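Two structures of DyP from Bjerkandera adusta compared at one contact. The protein probably acts as a heme b-dependent peroxidase of the dye-decolorizing family, using hydrogen peroxide to oxidise dyes and phenolic compounds. Structure 1 is PDB 3VXJ (chain A, 1.39 Å), residues F169-S174 and A327-I332; structure 2 is PDB 3MM1 (chain B, 1.42 Å), residues F169-S174 and A327-I332. One frame, after least-squares fit of the local backbone (RMSD 0.16 Å); residues are numbered along the deposited sequences.

Structure 1 (3VXJ); sequences FLDGIS and AMRSSI. With HEM (protoporphyrin IX containing Fe), chain C.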
loop_
_atom_site.group_PDB
_atom_site.type_symbol
_atom_site.label_atom_id
_atom_site.label_comp_id
_atom_site.label_asym_id
_atom_site.label_seq_id
_atom_site.Cartn_x
_atom_site.Cartn_y
_atom_site.Cartn_z
ATOM N N PHE A 169 7.719 -10.536 5.705
ATOM C CA PHE A 169 6.449 -11.117 5.247
ATOM C C PHE A 169 6.171 -10.873 3.774
ATOM O O PHE A 169 6.316 -9.748 3.290
ATOM C CB PHE A 169 5.282 -10.579 6.099
ATOM C CG PHE A 169 5.340 -11.006 7.543
ATOM C CD1 PHE A 169 4.520 -12.009 8.022
ATOM C CD2 PHE A 169 6.255 -10.416 8.417
ATOM C CE1 PHE A 169 4.607 -12.434 9.345
ATOM C CE2 PHE A 169 6.339 -10.825 9.752
ATOM C CZ PHE A 169 5.522 -11.848 10.207
ATOM N N LEU A 170 5.771 -11.935 3.066
ATOM C CA LEU A 170 5.356 -11.808 1.658
ATOM C C LEU A 170 4.222 -10.794 1.535
ATOM O O LEU A 170 3.212 -10.901 2.222
ATOM C CB LEU A 170 4.936 -13.166 1.067
ATOM C CG LEU A 170 4.587 -13.195 -0.428
ATOM C CD1 LEU A 170 5.769 -12.795 -1.314
ATOM C CD2 LEU A 170 4.112 -14.591 -0.802
ATOM N N ASP A 171 4.417 -9.803 0.668
ATOM C CA ASP A 171 3.486 -8.685 0.506
ATOM C C ASP A 171 3.012 -8.621 -0.953
ATOM O O ASP A 171 3.793 -8.847 -1.877
ATOM C CB ASP A 171 4.186 -7.375 0.903
ATOM C CG ASP A 171 3.223 -6.201 1.041
ATOM O OD1 ASP A 171 1.990 -6.405 1.077
ATOM O OD2 ASP A 171 3.720 -5.050 1.113
ATOM N N GLY A 172 1.733 -8.309 -1.152
ATOM C CA GLY A 172 1.146 -8.217 -2.487
ATOM C C GLY A 172 0.406 -9.470 -2.934
ATOM O O GLY A 172 0.361 -9.785 -4.137
ATOM N N ILE A 173 -0.180 -10.177 -1.973
ATOM C CA ILE A 173 -0.952 -11.391 -2.238
ATOM C C ILE A 173 -2.398 -11.051 -2.580
ATOM O O ILE A 173 -2.925 -11.498 -3.608
ATOM C CB ILE A 173 -0.938 -12.325 -1.010
ATOM C CG1 ILE A 173 0.487 -12.827 -0.757
ATOM C CG2 ILE A 173 -1.932 -13.485 -1.191
ATOM C CD1 ILE A 173 0.666 -13.506 0.583
ATOM N N SER A 174 -3.040 -10.276 -1.706
ATOM C CA SER A 174 -4.476 -10.024 -1.811
ATOM C C SER A 174 -4.810 -8.665 -2.425
ATOM O O SER A 174 -4.519 -7.623 -1.837
ATOM C CB SER A 174 -5.148 -10.164 -0.442
ATOM O OG SER A 174 -6.543 -10.046 -0.596
ATOM N N ALA A 327 -9.218 -1.792 -2.081
ATOM C CA ALA A 327 -8.279 -0.898 -2.757
ATOM C C ALA A 327 -7.109 -1.714 -3.282
ATOM O O ALA A 327 -6.833 -2.802 -2.763
ATOM C CB ALA A 327 -7.791 0.180 -1.786
ATOM N N MET A 328 -6.420 -1.177 -4.292
ATOM C CA MET A 328 -5.222 -1.806 -4.872
ATOM C C MET A 328 -3.981 -1.290 -4.166
ATOM O O MET A 328 -3.891 -0.107 -3.856
ATOM C CB MET A 328 -5.092 -1.434 -6.351
ATOM C CG MET A 328 -6.203 -1.920 -7.259
ATOM S SD MET A 328 -6.181 -3.708 -7.498
ATOM C CE MET A 328 -7.246 -3.831 -8.931
ATOM N N ARG A 329 -2.999 -2.165 -3.953
ATOM C CA ARG A 329 -1.716 -1.728 -3.414
ATOM C C ARG A 329 -0.569 -2.044 -4.356
ATOM O O ARG A 329 -0.545 -3.103 -5.006
ATOM C CB ARG A 329 -1.449 -2.368 -2.052
ATOM C CG ARG A 329 -2.412 -1.938 -0.968
ATOM C CD ARG A 329 -2.317 -2.853 0.262
ATOM N NE ARG A 329 -2.682 -4.218 -0.108
ATOM C CZ ARG A 329 -1.899 -5.284 0.011
ATOM N NH1 ARG A 329 -0.700 -5.178 0.563
ATOM N NH2 ARG A 329 -2.319 -6.478 -0.397
ATOM N N SER A 330 0.383 -1.117 -4.419
ATOM C CA SER A 330 1.592 -1.315 -5.228
ATOM C C SER A 330 2.828 -0.805 -4.490
ATOM O O SER A 330 3.588 0.028 -4.998
ATOM C CB SER A 330 1.454 -0.620 -6.579
ATOM O OG SER A 330 2.406 -1.134 -7.495
ATOM N N SER A 331 3.000 -1.300 -3.270
ATOM C CA SER A 331 4.075 -0.849 -2.405
ATOM C C SER A 331 5.395 -1.532 -2.742
ATOM O O SER A 331 5.422 -2.619 -3.324
ATOM C CB SER A 331 3.713 -1.151 -0.957
ATOM O OG SER A 331 2.453 -0.571 -0.637
ATOM N N ILE A 332 6.495 -0.902 -2.340
ATOM C CA ILE A 332 7.813 -1.500 -2.512
ATOM C C ILE A 332 8.670 -1.218 -1.273
ATOM O O ILE A 332 8.650 -0.108 -0.741
ATOM C CB ILE A 332 8.504 -1.004 -3.820
ATOM C CG1 ILE A 332 9.742 -1.854 -4.135
ATOM C CG2 ILE A 332 8.836 0.495 -3.749
ATOM C CD1 ILE A 332 10.343 -1.616 -5.505
HETATM C CHA HEM C . -1.882 -6.812 3.382
HETATM C CHB HEM C . 2.386 -5.467 5.207
HETATM C CHC HEM C . 0.775 -0.939 5.756
HETATM C CHD HEM C . -3.492 -2.250 3.901
HETATM C C1A HEM C . -0.602 -6.850 3.859
HETATM C C2A HEM C . 0.224 -8.034 3.952
HETATM C C3A HEM C . 1.406 -7.656 4.471
HETATM C C4A HEM C . 1.365 -6.227 4.685
HETATM C CMA HEM C . 2.628 -8.546 4.765
HETATM C CAA HEM C . -0.240 -9.461 3.585
HETATM C CBA HEM C . -0.030 -9.861 2.123
HETATM C CGA HEM C . -0.981 -9.191 1.160
HETATM O O1A HEM C . -2.190 -9.506 1.143
HETATM O O2A HEM C . -0.502 -8.338 0.362
HETATM C C1B HEM C . 2.334 -4.119 5.504
HETATM C C2B HEM C . 3.414 -3.333 6.060
HETATM C C3B HEM C . 2.967 -2.071 6.209
HETATM C C4B HEM C . 1.600 -2.037 5.735
HETATM C CMB HEM C . 4.803 -3.905 6.420
HETATM C CAB HEM C . 3.727 -0.838 6.741
HETATM C CBB HEM C . 5.059 -0.752 6.703
HETATM C C1C HEM C . -0.533 -0.916 5.345
HETATM C C2C HEM C . -1.425 0.225 5.423
HETATM C C3C HEM C . -2.615 -0.142 4.922
HETATM C C4C HEM C . -2.499 -1.524 4.509
HETATM C CMC HEM C . -1.020 1.603 5.979
HETATM C CAC HEM C . -3.910 0.698 4.761
HETATM C CBC HEM C . -4.282 1.603 5.677
HETATM C C1D HEM C . -3.416 -3.570 3.536
HETATM C C2D HEM C . -4.452 -4.256 2.803
HETATM C C3D HEM C . -3.962 -5.662 2.656
HETATM C C4D HEM C . -2.674 -5.699 3.301
HETATM C CMD HEM C . -5.797 -3.725 2.281
HETATM C CAD HEM C . -4.742 -6.789 1.962
HETATM C CBD HEM C . -5.750 -7.334 2.969
HETATM C CGD HEM C . -6.602 -8.419 2.369
HETATM O O1D HEM C . -6.691 -9.508 2.998
HETATM O O2D HEM C . -7.191 -8.209 1.285
HETATM N NA HEM C . 0.116 -5.782 4.334
HETATM N NB HEM C . 1.219 -3.305 5.346
HETATM N NC HEM C . -1.238 -1.973 4.817
HETATM N ND HEM C . -2.359 -4.441 3.790
HETATM FE FE HEM C . -0.583 -3.885 4.640
HETATM O O HOH W 1 1.643 -2.887 0.970
HETATM O O HOH W 2 0.083 -3.533 2.795
#
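Asp171, in segment 169-174, a loop that holds all but the first glycine of the GXXDG motif of DyP-type peroxidases, meets Arg329 and Ser331 on strand 328-334, an outer strand of an antiparallel sheet, on the water-bound side of the heme. Its CB stands 4.0 Å from Phe169 O and points toward segment 327-332. With CG anti to the backbone N (chi1 -168°), CG lies 4.1 Å from Arg329 NH1. OD1 offers its syn lone pair to Arg329 NH1 at 3.0 Å, a salt bridge lying near the guanidinium plane. OD2 accepts from water 1, which also bonds Ser331 OG, a hydroxyl held by Val357 N. Arg329 NH2 reaches Ser174 O at 2.9 Å and HEM O2A at 2.7 Å, while HEM C3D lies over one guanidinium face. Arg329 NH1 donates to water 2, an iron ligand.

Structure 2 (3MM1); sequences FLNGIS and AMRSSI. Engineered in segment 169-174: Asn171 (natural residue Asp). With HEM (protoporphyrin IX containing Fe), chain D.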
loop_
_atom_site.group_PDB
_atom_site.type_symbol
_atom_site.label_atom_id
_atom_site.label_comp_id
_atom_site.label_asym_id
_atom_site.label_seq_id
_atom_site.Cartn_x
_atom_site.Cartn_y
_atom_site.Cartn_z
ATOM N N PHE B 169 7.763 -10.495 5.730
ATOM C CA PHE B 169 6.489 -11.091 5.291
ATOM C C PHE B 169 6.215 -10.881 3.808
ATOM O O PHE B 169 6.383 -9.771 3.290
ATOM C CB PHE B 169 5.320 -10.535 6.126
ATOM C CG PHE B 169 5.380 -10.941 7.574
ATOM C CD1 PHE B 169 4.559 -11.953 8.061
ATOM C CD2 PHE B 169 6.294 -10.341 8.445
ATOM C CE1 PHE B 169 4.648 -12.362 9.386
ATOM C CE2 PHE B 169 6.375 -10.735 9.776
ATOM C CZ PHE B 169 5.554 -11.745 10.249
ATOM N N LEU B 170 5.803 -11.949 3.126
ATOM C CA LEU B 170 5.434 -11.846 1.720
ATOM C C LEU B 170 4.281 -10.856 1.573
ATOM O O LEU B 170 3.270 -10.951 2.276
ATOM C CB LEU B 170 5.038 -13.221 1.166
ATOM C CG LEU B 170 4.685 -13.278 -0.325
ATOM C CD1 LEU B 170 5.854 -12.852 -1.220
ATOM C CD2 LEU B 170 4.221 -14.688 -0.684
ATOM N N ASN B 171 4.458 -9.897 0.672
ATOM C CA ASN B 171 3.464 -8.857 0.433
ATOM C C ASN B 171 2.917 -8.951 -0.990
ATOM O O ASN B 171 3.522 -9.592 -1.857
ATOM C CB ASN B 171 4.070 -7.478 0.706
ATOM C CG ASN B 171 3.021 -6.390 0.820
ATOM O OD1 ASN B 171 1.850 -6.665 1.100
ATOM N ND2 ASN B 171 3.433 -5.150 0.596
ATOM N N GLY B 172 1.763 -8.328 -1.217
ATOM C CA GLY B 172 1.149 -8.270 -2.546
ATOM C C GLY B 172 0.364 -9.509 -2.941
ATOM O O GLY B 172 0.182 -9.780 -4.134
ATOM N N ILE B 173 -0.113 -10.261 -1.954
ATOM C CA ILE B 173 -0.896 -11.459 -2.203
ATOM C C ILE B 173 -2.353 -11.135 -2.536
ATOM O O ILE B 173 -2.911 -11.656 -3.513
ATOM C CB ILE B 173 -0.855 -12.401 -0.973
ATOM C CG1 ILE B 173 0.575 -12.899 -0.718
ATOM C CG2 ILE B 173 -1.828 -13.565 -1.150
ATOM C CD1 ILE B 173 0.755 -13.559 0.637
ATOM N N SER B 174 -2.980 -10.307 -1.708
ATOM C CA SER B 174 -4.417 -10.083 -1.814
ATOM C C SER B 174 -4.752 -8.712 -2.377
ATOM O O SER B 174 -4.484 -7.682 -1.751
ATOM C CB SER B 174 -5.090 -10.290 -0.460
ATOM O OG SER B 174 -6.498 -10.137 -0.592
ATOM N N ALA B 327 -9.186 -1.707 -2.083
ATOM C CA ALA B 327 -8.252 -0.817 -2.763
ATOM C C ALA B 327 -7.088 -1.623 -3.311
ATOM O O ALA B 327 -6.799 -2.712 -2.814
ATOM C CB ALA B 327 -7.758 0.267 -1.807
ATOM N N MET B 328 -6.436 -1.094 -4.345
ATOM C CA MET B 328 -5.241 -1.711 -4.924
ATOM C C MET B 328 -3.988 -1.208 -4.226
ATOM O O MET B 328 -3.896 -0.025 -3.901
ATOM C CB MET B 328 -5.114 -1.345 -6.406
ATOM C CG MET B 328 -6.204 -1.879 -7.313
ATOM S SD MET B 328 -6.147 -3.673 -7.473
ATOM C CE MET B 328 -4.469 -3.997 -7.994
ATOM N N ARG B 329 -3.010 -2.089 -4.029
ATOM C CA ARG B 329 -1.728 -1.678 -3.454
ATOM C C ARG B 329 -0.572 -1.952 -4.401
ATOM O O ARG B 329 -0.548 -2.975 -5.103
ATOM C CB ARG B 329 -1.474 -2.365 -2.113
ATOM C CG ARG B 329 -2.436 -1.953 -1.016
ATOM C CD ARG B 329 -2.353 -2.883 0.191
ATOM N NE ARG B 329 -2.653 -4.256 -0.224
ATOM C CZ ARG B 329 -1.851 -5.306 -0.045
ATOM N NH1 ARG B 329 -0.692 -5.198 0.607
ATOM N NH2 ARG B 329 -2.224 -6.493 -0.512
ATOM N N SER B 330 0.383 -1.030 -4.431
ATOM C CA SER B 330 1.589 -1.220 -5.235
ATOM C C SER B 330 2.813 -0.700 -4.481
ATOM O O SER B 330 3.595 0.112 -4.992
ATOM C CB SER B 330 1.431 -0.519 -6.582
ATOM O OG SER B 330 2.425 -0.967 -7.485
ATOM N N SER B 331 2.968 -1.187 -3.258
ATOM C CA SER B 331 4.040 -0.732 -2.373
ATOM C C SER B 331 5.348 -1.436 -2.683
ATOM O O SER B 331 5.351 -2.546 -3.221
ATOM C CB SER B 331 3.668 -1.012 -0.923
ATOM O OG SER B 331 2.395 -0.464 -0.637
ATOM N N ILE B 332 6.459 -0.796 -2.340
ATOM C CA ILE B 332 7.765 -1.422 -2.515
ATOM C C ILE B 332 8.642 -1.134 -1.295
ATOM O O ILE B 332 8.640 -0.019 -0.783
ATOM C CB ILE B 332 8.451 -0.969 -3.848
ATOM C CG1 ILE B 332 9.663 -1.855 -4.174
ATOM C CG2 ILE B 332 8.800 0.522 -3.818
ATOM C CD1 ILE B 332 10.284 -1.574 -5.527
HETATM C CHA HEM D . -1.799 -6.797 3.414
HETATM C CHB HEM D . 2.480 -5.421 5.192
HETATM C CHC HEM D . 0.824 -0.903 5.685
HETATM C CHD HEM D . -3.448 -2.236 3.877
HETATM C C1A HEM D . -0.516 -6.840 3.888
HETATM C C2A HEM D . 0.317 -8.014 3.994
HETATM C C3A HEM D . 1.500 -7.614 4.478
HETATM C C4A HEM D . 1.452 -6.188 4.692
HETATM C CMA HEM D . 2.723 -8.497 4.781
HETATM C CAA HEM D . -0.109 -9.454 3.631
HETATM C CBA HEM D . 0.039 -9.770 2.140
HETATM C CGA HEM D . -1.196 -9.473 1.326
HETATM O O1A HEM D . -2.304 -9.850 1.769
HETATM O O2A HEM D . -1.061 -8.879 0.241
HETATM C C1B HEM D . 2.423 -4.075 5.491
HETATM C C2B HEM D . 3.494 -3.260 6.027
HETATM C C3B HEM D . 3.034 -2.011 6.160
HETATM C C4B HEM D . 1.660 -1.994 5.698
HETATM C CMB HEM D . 4.900 -3.788 6.389
HETATM C CAB HEM D . 3.775 -0.768 6.686
HETATM C CBB HEM D . 5.106 -0.639 6.625
HETATM C C1C HEM D . -0.499 -0.881 5.301
HETATM C C2C HEM D . -1.406 0.238 5.419
HETATM C C3C HEM D . -2.600 -0.142 4.924
HETATM C C4C HEM D . -2.462 -1.500 4.471
HETATM C CMC HEM D . -1.023 1.618 5.993
HETATM C CAC HEM D . -3.905 0.671 4.794
HETATM C CBC HEM D . -4.255 1.619 5.680
HETATM C C1D HEM D . -3.367 -3.553 3.514
HETATM C C2D HEM D . -4.396 -4.257 2.800
HETATM C C3D HEM D . -3.880 -5.663 2.661
HETATM C C4D HEM D . -2.590 -5.681 3.301
HETATM C CMD HEM D . -5.733 -3.727 2.255
HETATM C CAD HEM D . -4.612 -6.827 1.980
HETATM C CBD HEM D . -5.659 -7.367 2.955
HETATM C CGD HEM D . -6.507 -8.435 2.318
HETATM O O1D HEM D . -6.658 -9.510 2.952
HETATM O O2D HEM D . -7.042 -8.228 1.199
HETATM N NA HEM D . 0.202 -5.739 4.316
HETATM N NB HEM D . 1.318 -3.267 5.300
HETATM N NC HEM D . -1.192 -1.944 4.743
HETATM N ND HEM D . -2.303 -4.408 3.789
HETATM FE FE HEM D . -0.515 -3.864 4.608
HETATM O O HOH W 3 1.482 -2.585 0.899
HETATM O O HOH W 4 5.864 -4.586 -1.076
HETATM O O HOH W 5 0.173 -3.422 2.613
#
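Asn171, an engineered residue where the natural sequence has Asp, meets Arg329 and Ser331. Its CB stands 4.2 Å from Phe169 O and points toward segment 327-332. With CG anti to the backbone N (chi1 -166°), CG lies 3.9 Å from Arg329 NH1. The amide oxygen OD1 accepts from Arg329 NH1 at 3.0 Å, a hydrogen bond near the guanidinium plane whose donor is tilted 17° from the carbonyl plane. ND2 donates to water 3, which also bonds Ser331 OG, a hydroxyl held by Val357 N. A second acceptor for ND2 is water 4, at 3.0 Å, which in turn donates to Ser331 O. Arg329 NH2 reaches Ser174 O at 2.8 Å and HEM O2A at 2.8 Å, while HEM C3D lies over one guanidinium face. Arg329 NH1 donates to water 5, an iron ligand.

What differs
The salt bridge between Asp171(A) OD1 and Arg329(A) NH1 has no charged equivalent in structure 2, where the engineered Asn171(B) is neutral. The link itself is kept as a hydrogen bond: Asn171(B) OD1 and Arg329(B) NH1 are again 3.0 Å apart. The geometry accounts for this: the side chains nearly superpose. The CB atoms coincide within the error, chi1 is -168° in Asp171(A) and -166° in Asn171(B), and the two OD1 atoms lie 0.3 Å apart after superposition. Removing the carboxylate probably weakens the electrostatic hold on the arginine, yet Arg329(A) and Arg329(B) keep their place, as does the bond from NH2 to the carbonyl oxygen of Ser174(A) and Ser174(B).

The other branch exchanges an acceptor for a donor: OD2 of Asp171(A) and ND2 of Asn171(B) fall 0.6 Å apart. Water 1 and water 3 occupy the same place between this branch and the serine hydroxyl, but the first donates to OD2 of Asp171(A), whereas the second accepts from ND2 of Asn171(B). The water's hydrogens would then probably be turned differently, while Ser331(A) and Ser331(B) stay put. Water 4, modelled in structure 2 alone, gives ND2 of Asn171(B) a further acceptor and joins it to Ser331(B) O.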